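Local coordinates for protein erythropoietin (Homo sapiens, PDB 1EER) that acts as a secreted cytokine hormone that binds and dimerises the erythropoietin receptor, activating JAK2 and driving the proliferation and differentiation of red blood cells, at residues A[40-45]-A[67-72]; A[7-12]-A[152-157]. The protein carries 5 engineered substitutions. All coordinates share one frame; numbering follows the deposited sequence.

Contact 1: residues A[40-45]-A[67-72]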
ATOM      1  N   THR A  40     -22.849  11.138   5.830  1.00 25.07           N
ATOM      2  CA  THR A  40     -21.853  12.010   6.432  1.00 26.11           C
ATOM      3  C   THR A  40     -20.490  11.318   6.437  1.00 27.28           C
ATOM      4  O   THR A  40     -20.381  10.137   6.751  1.00 27.50           O
ATOM      5  CB  THR A  40     -22.246  12.365   7.871  1.00 29.35           C
ATOM      6  OG1 THR A  40     -23.551  12.958   7.872  1.00 33.07           O
ATOM      7  CG2 THR A  40     -21.239  13.340   8.476  1.00 29.65           C
ATOM      8  N   VAL A  41     -19.445  12.055   6.089  1.00 24.73           N
ATOM      9  CA  VAL A  41     -18.104  11.484   6.040  1.00 23.09           C
ATOM     10  C   VAL A  41     -17.130  12.418   6.731  1.00 23.03           C
ATOM     11  O   VAL A  41     -17.449  13.577   6.982  1.00 28.16           O
ATOM     12  CB  VAL A  41     -17.658  11.271   4.576  1.00 21.89           C
ATOM     13  CG1 VAL A  41     -18.440  10.119   3.968  1.00 21.39           C
ATOM     14  CG2 VAL A  41     -17.886  12.542   3.768  1.00 17.12           C
ATOM     15  N   PRO A  42     -15.928  11.934   7.061  1.00 23.42           N
ATOM     16  CA  PRO A  42     -15.034  12.886   7.727  1.00 23.00           C
ATOM     17  C   PRO A  42     -14.360  13.818   6.717  1.00 19.13           C
ATOM     18  O   PRO A  42     -14.500  13.648   5.504  1.00 19.27           O
ATOM     19  CB  PRO A  42     -14.033  11.989   8.459  1.00 19.39           C
ATOM     20  CG  PRO A  42     -14.039  10.693   7.680  1.00 17.63           C
ATOM     21  CD  PRO A  42     -15.311  10.607   6.876  1.00 14.54           C
ATOM     22  N   ASP A  43     -13.654  14.817   7.219  1.00 18.73           N
ATOM     23  CA  ASP A  43     -12.939  15.728   6.344  1.00 20.22           C
ATOM     24  C   ASP A  43     -11.573  15.091   6.213  1.00 18.47           C
ATOM     25  O   ASP A  43     -10.991  14.686   7.216  1.00 23.53           O
ATOM     26  CB  ASP A  43     -12.798  17.109   6.983  1.00 21.85           C
ATOM     27  CG  ASP A  43     -12.111  18.108   6.064  1.00 23.34           C
ATOM     28  OD1 ASP A  43     -11.485  17.686   5.068  1.00 30.38           O
ATOM     29  OD2 ASP A  43     -12.200  19.319   6.334  1.00 31.10           O
ATOM     30  N   THR A  44     -11.058  14.983   4.992  1.00 19.37           N
ATOM     31  CA  THR A  44      -9.751  14.363   4.814  1.00 22.99           C
ATOM     32  C   THR A  44      -8.611  15.326   4.489  1.00 24.37           C
ATOM     33  O   THR A  44      -7.448  14.916   4.421  1.00 21.97           O
ATOM     34  CB  THR A  44      -9.793  13.269   3.728  1.00 19.75           C
ATOM     35  OG1 THR A  44      -9.889  13.876   2.436  1.00 18.81           O
ATOM     36  CG2 THR A  44     -10.985  12.353   3.949  1.00 18.21           C
ATOM     37  N   LYS A  45      -8.921  16.603   4.306  1.00 21.98           N
ATOM     38  CA  LYS A  45      -7.861  17.543   3.975  1.00 24.17           C
ATOM     39  C   LYS A  45      -6.879  17.763   5.114  1.00 20.31           C
ATOM     40  O   LYS A  45      -7.238  17.749   6.294  1.00 24.64           O
ATOM     41  CB  LYS A  45      -8.444  18.883   3.522  1.00 22.77           C
ATOM     42  CG  LYS A  45      -9.087  19.725   4.617  1.00 29.31           C
ATOM     43  CD  LYS A  45      -9.770  20.988   4.049  1.00 37.49           C
ATOM     44  CE  LYS A  45     -10.298  21.595   5.354  1.00 41.58           C
ATOM     45  NZ  LYS A  45     -11.041  22.851   5.279  1.00 37.50           N
ATOM     46  N   LEU A  67     -11.912   8.379  11.760  1.00 24.55           N
ATOM     47  CA  LEU A  67     -11.984   6.964  11.389  1.00 21.31           C
ATOM     48  C   LEU A  67     -13.303   6.347  11.843  1.00 18.81           C
ATOM     49  O   LEU A  67     -13.887   5.526  11.133  1.00 17.52           O
ATOM     50  CB  LEU A  67     -10.825   6.199  12.025  1.00 23.78           C
ATOM     51  CG  LEU A  67     -10.492   4.822  11.454  1.00 24.30           C
ATOM     52  CD1 LEU A  67      -9.903   4.971  10.054  1.00 21.69           C
ATOM     53  CD2 LEU A  67      -9.521   4.117  12.398  1.00 20.16           C
ATOM     54  N   ALA A  68     -13.757   6.748  13.031  1.00 15.53           N
ATOM     55  CA  ALA A  68     -15.017   6.258  13.579  1.00 18.08           C
ATOM     56  C   ALA A  68     -16.176   6.650  12.666  1.00 16.19           C
ATOM     57  O   ALA A  68     -17.030   5.830  12.347  1.00 15.71           O
ATOM     58  CB  ALA A  68     -15.228   6.827  14.972  1.00 16.44           C
ATOM     59  N   LEU A  69     -16.196   7.910  12.240  1.00 16.27           N
ATOM     60  CA  LEU A  69     -17.246   8.417  11.362  1.00 14.70           C
ATOM     61  C   LEU A  69     -17.189   7.672  10.041  1.00 14.52           C
ATOM     62  O   LEU A  69     -18.222   7.312   9.467  1.00 16.67           O
ATOM     63  CB  LEU A  69     -17.043   9.927  11.157  1.00 20.80           C
ATOM     64  CG  LEU A  69     -17.700  10.748  10.041  1.00 21.57           C
ATOM     65  CD1 LEU A  69     -19.127  10.324   9.813  1.00 28.00           C
ATOM     66  CD2 LEU A  69     -17.644  12.217  10.432  1.00 20.02           C
ATOM     67  N   LEU A  70     -15.964   7.436   9.575  1.00 16.18           N
ATOM     68  CA  LEU A  70     -15.700   6.718   8.332  1.00 14.47           C
ATOM     69  C   LEU A  70     -16.278   5.304   8.399  1.00 14.11           C
ATOM     70  O   LEU A  70     -16.933   4.839   7.463  1.00 19.43           O
ATOM     71  CB  LEU A  70     -14.185   6.645   8.081  1.00 15.69           C
ATOM     72  CG  LEU A  70     -13.617   7.084   6.720  1.00 22.86           C
ATOM     73  CD1 LEU A  70     -12.193   6.572   6.572  1.00 19.85           C
ATOM     74  CD2 LEU A  70     -14.474   6.565   5.574  1.00 20.81           C
ATOM     75  N   SER A  71     -16.023   4.616   9.505  1.00 18.50           N
ATOM     76  CA  SER A  71     -16.536   3.261   9.688  1.00 21.28           C
ATOM     77  C   SER A  71     -18.059   3.258   9.571  1.00 20.54           C
ATOM     78  O   SER A  71     -18.645   2.381   8.930  1.00 24.29           O
ATOM     79  CB  SER A  71     -16.133   2.720  11.062  1.00 18.74           C
ATOM     80  OG  SER A  71     -14.731   2.570  11.167  1.00 19.60           O
ATOM     81  N   GLU A  72     -18.695   4.246  10.192  1.00 24.33           N
ATOM     82  CA  GLU A  72     -20.149   4.350  10.159  1.00 25.11           C
ATOM     83  C   GLU A  72     -20.620   4.631   8.741  1.00 24.93           C
ATOM     84  O   GLU A  72     -21.664   4.125   8.316  1.00 24.00           O
ATOM     85  CB  GLU A  72     -20.633   5.473  11.081  1.00 27.42           C
ATOM     86  CG  GLU A  72     -20.213   5.338  12.533  1.00 35.84           C
ATOM     87  CD  GLU A  72     -20.555   6.574  13.350  1.00 37.99           C
ATOM     88  OE1 GLU A  72     -21.641   7.148  13.128  1.00 42.16           O
ATOM     89  OE2 GLU A  72     -19.742   6.977  14.211  1.00 40.42           O
TER
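Just past Pro-42, which packs on Leu-69 and Leu-70, the chain turns on Asp-43: its OD1 accepts from Lys-45 N at 2.9 Å, an Asx turn with a nearly straight N-H (163°) that meets the oxygen 38° above the carboxylate plane. OD2 forms a salt bridge with Arg-131 NE and has only a long ion pair with Lys-45 NZ. Across the interface no hydrogen bond forms: leucine carbons pack on a methyl, the proline ring and two backbone carbonyl oxygens. Leu-69 CG stands anti to its backbone N (chi1 164°), and its forked end lies over one side of the backbone from Thr-40 to Pro-42. CD1 lies 3.3 Å from Thr-40 O, CD2 lies 3.7 Å from Val-41 O, and CG rests on Pro-42 N. Thr-40 CG2 meets CD1 at 3.9 Å, the two side chains crossing at about a right angle. On the next helix residue, Leu-70 CG lies 3.8 Å from Pro-42 CG. Val-41 points away from helix 56-82 and touches Ile-133, its backbone partner in the two-stranded antiparallel sheet. Thr-44 OG1 hydrogen-bonds to the backbone of a receptor chain and Lys-45 NZ forms a salt bridge with an acidic side chain of it. Residues 40-42 are thus held to helix 56-82 by van der Waals packing, while the polar bonds of Asp-43 shape the receptor-facing turn.

Contact 2: residues A[7-12]-A[152-157]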
ATOM      1  N   CYS A   7       2.994   0.048  13.237  1.00 23.62           N
ATOM      2  CA  CYS A   7       4.235   0.769  13.006  1.00 21.28           C
ATOM      3  C   CYS A   7       5.051   0.114  11.907  1.00 22.16           C
ATOM      4  O   CYS A   7       6.140   0.577  11.566  1.00 22.63           O
ATOM      5  CB  CYS A   7       5.039   0.844  14.297  1.00 21.29           C
ATOM      6  SG  CYS A   7       4.277   2.024  15.443  1.00 21.40           S
ATOM      7  N   ASP A   8       4.521  -0.976  11.362  1.00 24.36           N
ATOM      8  CA  ASP A   8       5.183  -1.677  10.278  1.00 20.23           C
ATOM      9  C   ASP A   8       4.502  -1.164   9.018  1.00 24.86           C
ATOM     10  O   ASP A   8       3.364  -1.526   8.713  1.00 21.72           O
ATOM     11  CB  ASP A   8       4.998  -3.186  10.421  1.00 22.19           C
ATOM     12  CG  ASP A   8       5.675  -3.968   9.309  1.00 28.20           C
ATOM     13  OD1 ASP A   8       5.666  -3.512   8.146  1.00 30.62           O
ATOM     14  OD2 ASP A   8       6.220  -5.051   9.596  1.00 32.91           O
ATOM     15  N   SER A   9       5.204  -0.292   8.307  1.00 23.59           N
ATOM     16  CA  SER A   9       4.687   0.305   7.089  1.00 28.09           C
ATOM     17  C   SER A   9       3.893  -0.655   6.197  1.00 28.51           C
ATOM     18  O   SER A   9       2.768  -0.349   5.789  1.00 28.04           O
ATOM     19  CB  SER A   9       5.841   0.910   6.287  1.00 23.93           C
ATOM     20  OG  SER A   9       6.012   2.270   6.622  1.00 32.05           O
ATOM     21  N   ARG A  10       4.484  -1.809   5.897  1.00 26.79           N
ATOM     22  CA  ARG A  10       3.856  -2.810   5.034  1.00 25.69           C
ATOM     23  C   ARG A  10       2.497  -3.257   5.550  1.00 24.29           C
ATOM     24  O   ARG A  10       1.595  -3.572   4.766  1.00 20.68           O
ATOM     25  CB  ARG A  10       4.758  -4.043   4.898  1.00 33.46           C
ATOM     26  CG  ARG A  10       6.160  -3.790   4.344  1.00 37.08           C
ATOM     27  CD  ARG A  10       6.361  -2.371   3.849  1.00 40.44           C
ATOM     28  NE  ARG A  10       6.494  -2.302   2.398  1.00 48.51           N
ATOM     29  CZ  ARG A  10       6.372  -1.179   1.697  1.00 52.47           C
ATOM     30  NH1 ARG A  10       6.114  -0.032   2.315  1.00 51.87           N
ATOM     31  NH2 ARG A  10       6.507  -1.203   0.377  1.00 49.61           N
ATOM     32  N   VAL A  11       2.361  -3.301   6.871  1.00 23.69           N
ATOM     33  CA  VAL A  11       1.109  -3.713   7.478  1.00 22.46           C
ATOM     34  C   VAL A  11       0.035  -2.675   7.192  1.00 21.89           C
ATOM     35  O   VAL A  11      -1.055  -3.013   6.734  1.00 25.36           O
ATOM     36  CB  VAL A  11       1.259  -3.901   9.010  1.00 23.24           C
ATOM     37  CG1 VAL A  11      -0.094  -4.291   9.637  1.00 21.79           C
ATOM     38  CG2 VAL A  11       2.308  -4.972   9.290  1.00 19.54           C
ATOM     39  N   LEU A  12       0.345  -1.409   7.447  1.00 21.74           N
ATOM     40  CA  LEU A  12      -0.623  -0.352   7.205  1.00 18.14           C
ATOM     41  C   LEU A  12      -0.848  -0.154   5.712  1.00 18.25           C
ATOM     42  O   LEU A  12      -1.968   0.099   5.268  1.00 20.54           O
ATOM     43  CB  LEU A  12      -0.142   0.951   7.839  1.00 16.78           C
ATOM     44  CG  LEU A  12      -0.906   2.215   7.439  1.00 15.28           C
ATOM     45  CD1 LEU A  12      -2.413   1.996   7.566  1.00 20.02           C
ATOM     46  CD2 LEU A  12      -0.450   3.356   8.323  1.00 16.13           C
ATOM     47  N   LYS A 152      -4.118  11.945   6.730  1.00 15.49           N
ATOM     48  CA  LYS A 152      -3.893  12.176   8.145  1.00 16.25           C
ATOM     49  C   LYS A 152      -3.691  10.892   8.944  1.00 13.62           C
ATOM     50  O   LYS A 152      -2.973  10.896   9.944  1.00 17.75           O
ATOM     51  CB  LYS A 152      -5.032  13.011   8.739  1.00 15.71           C
ATOM     52  CG  LYS A 152      -6.363  12.312   8.820  1.00 20.58           C
ATOM     53  CD  LYS A 152      -7.394  13.227   9.444  1.00 22.85           C
ATOM     54  CE  LYS A 152      -7.946  14.204   8.416  1.00 20.48           C
ATOM     55  NZ  LYS A 152      -8.269  15.527   9.014  1.00 29.99           N
ATOM     56  N   LEU A 153      -4.310   9.795   8.520  1.00 14.39           N
ATOM     57  CA  LEU A 153      -4.110   8.541   9.242  1.00 19.04           C
ATOM     58  C   LEU A 153      -2.636   8.161   9.126  1.00 14.56           C
ATOM     59  O   LEU A 153      -1.954   7.942  10.133  1.00 17.63           O
ATOM     60  CB  LEU A 153      -4.975   7.421   8.661  1.00 19.12           C
ATOM     61  CG  LEU A 153      -5.025   6.191   9.575  1.00 22.48           C
ATOM     62  CD1 LEU A 153      -6.395   5.559   9.498  1.00 23.53           C
ATOM     63  CD2 LEU A 153      -3.953   5.199   9.170  1.00 18.87           C
ATOM     64  N   LYS A 154      -2.144   8.101   7.895  1.00 15.44           N
ATOM     65  CA  LYS A 154      -0.747   7.764   7.664  1.00 21.14           C
ATOM     66  C   LYS A 154       0.142   8.759   8.392  1.00 21.94           C
ATOM     67  O   LYS A 154       1.094   8.363   9.066  1.00 22.75           O
ATOM     68  CB  LYS A 154      -0.426   7.770   6.163  1.00 15.75           C
ATOM     69  CG  LYS A 154       1.018   7.425   5.833  1.00 22.38           C
ATOM     70  CD  LYS A 154       1.513   6.184   6.590  1.00 27.60           C
ATOM     71  CE  LYS A 154       2.544   5.391   5.777  1.00 28.02           C
ATOM     72  NZ  LYS A 154       3.510   4.630   6.621  1.00 23.20           N
ATOM     73  N   LEU A 155      -0.179  10.048   8.266  1.00 21.67           N
ATOM     74  CA  LEU A 155       0.602  11.098   8.916  1.00 21.71           C
ATOM     75  C   LEU A 155       0.659  10.915  10.426  1.00 20.90           C
ATOM     76  O   LEU A 155       1.733  10.976  11.029  1.00 24.04           O
ATOM     77  CB  LEU A 155       0.026  12.480   8.592  1.00 23.06           C
ATOM     78  CG  LEU A 155       0.309  13.021   7.183  1.00 25.52           C
ATOM     79  CD1 LEU A 155      -0.348  14.388   7.028  1.00 26.69           C
ATOM     80  CD2 LEU A 155       1.812  13.109   6.930  1.00 22.89           C
ATOM     81  N   TYR A 156      -0.498  10.698  11.039  1.00 20.07           N
ATOM     82  CA  TYR A 156      -0.547  10.498  12.476  1.00 17.14           C
ATOM     83  C   TYR A 156       0.282   9.258  12.863  1.00 23.04           C
ATOM     84  O   TYR A 156       1.130   9.314  13.761  1.00 21.83           O
ATOM     85  CB  TYR A 156      -1.997  10.320  12.935  1.00 20.06           C
ATOM     86  CG  TYR A 156      -2.087   9.739  14.321  1.00 22.63           C
ATOM     87  CD1 TYR A 156      -1.655  10.474  15.424  1.00 26.62           C
ATOM     88  CD2 TYR A 156      -2.522   8.432  14.530  1.00 16.20           C
ATOM     89  CE1 TYR A 156      -1.643   9.926  16.696  1.00 22.05           C
ATOM     90  CE2 TYR A 156      -2.512   7.876  15.804  1.00 19.50           C
ATOM     91  CZ  TYR A 156      -2.067   8.632  16.879  1.00 18.54           C
ATOM     92  OH  TYR A 156      -2.022   8.104  18.146  1.00 28.09           O
ATOM     93  N   THR A 157       0.037   8.145  12.174  1.00 21.59           N
ATOM     94  CA  THR A 157       0.748   6.899  12.453  1.00 23.53           C
ATOM     95  C   THR A 157       2.269   7.034  12.324  1.00 23.96           C
ATOM     96  O   THR A 157       3.013   6.463  13.115  1.00 25.29           O
ATOM     97  CB  THR A 157       0.281   5.775  11.518  1.00 23.87           C
ATOM     98  OG1 THR A 157      -1.067   5.405  11.840  1.00 27.25           O
ATOM     99  CG2 THR A 157       1.171   4.568  11.673  1.00 35.38           C
TER
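Leu-12 meets Leu-153, Lys-154 and Thr-157 where the first and last helices of a four-helix-bundle cytokine, 9-25 and 138-161, run antiparallel side by side. Its CG is anti to the backbone N (chi1 168°), and the two methyl groups divide the work. CD1 lies 3.9 Å from Leu-153 CD2, the two leucines sliding past each other in opposite directions. CD2 takes Thr-157 CG2 at 3.9 Å, tip to tip, and on another flank the aliphatic part of Lys-154, whose CD is also 3.9 Å away. The lysine chain, bent at chi2 and chi3, crosses Leu-12 obliquely; its NZ lies 3.4 Å from Ser-9 OG. Arg-10 NH1 lies 6.9 Å from that NZ, so the like charges may repel mildly; Arg-10 also pairs with Glu-13. Farther out, Leu-105 of helix 91-111 packs on Leu-12, Leu-109 of the same helix on Thr-157, and the Cys-7 to Cys-161 disulfide links the two chain ends covalently. Two receptor chains approach here, one touching Asp-8, Arg-10 and Val-11, the other packing on Ser-9, Lys-154 and Leu-155, with a long, weak ion pair to Arg-10. Asp-8 occupies the N-cap position of helix 9-25: Asp-8 OD1 accepts a weak capping bond from Arg-10 N, and Asp-8 O accepts from both Val-11 N and Leu-12 N. In the facing helix Thr-157 OG1 donates to Leu-153 O at 3.2 Å, 43° above the carbonyl plane, sharing that oxygen with Thr-157 N.

Overall arrangement
From the N terminus, the chain enters helix 9-25 through one side of contact 2, then passes into strand 34-41 and the turn that follows it. Contact 1 closes the short loop from this strand end, by way of helix 48-51, to helix 56-82. Contact 2 closes only when helix 138-161 returns, so its long loop encloses that of contact 1. The first contact fixes the crossover segment to the second long helix; the other joins the two terminal helices. Their centres are about 17 Å apart, yet they touch through helix 138-161: Leu-67 CD1 lies 3.6 Å from Leu-153 CD1, and Lys-152 CE lies 3.3 Å from Asp-43 O.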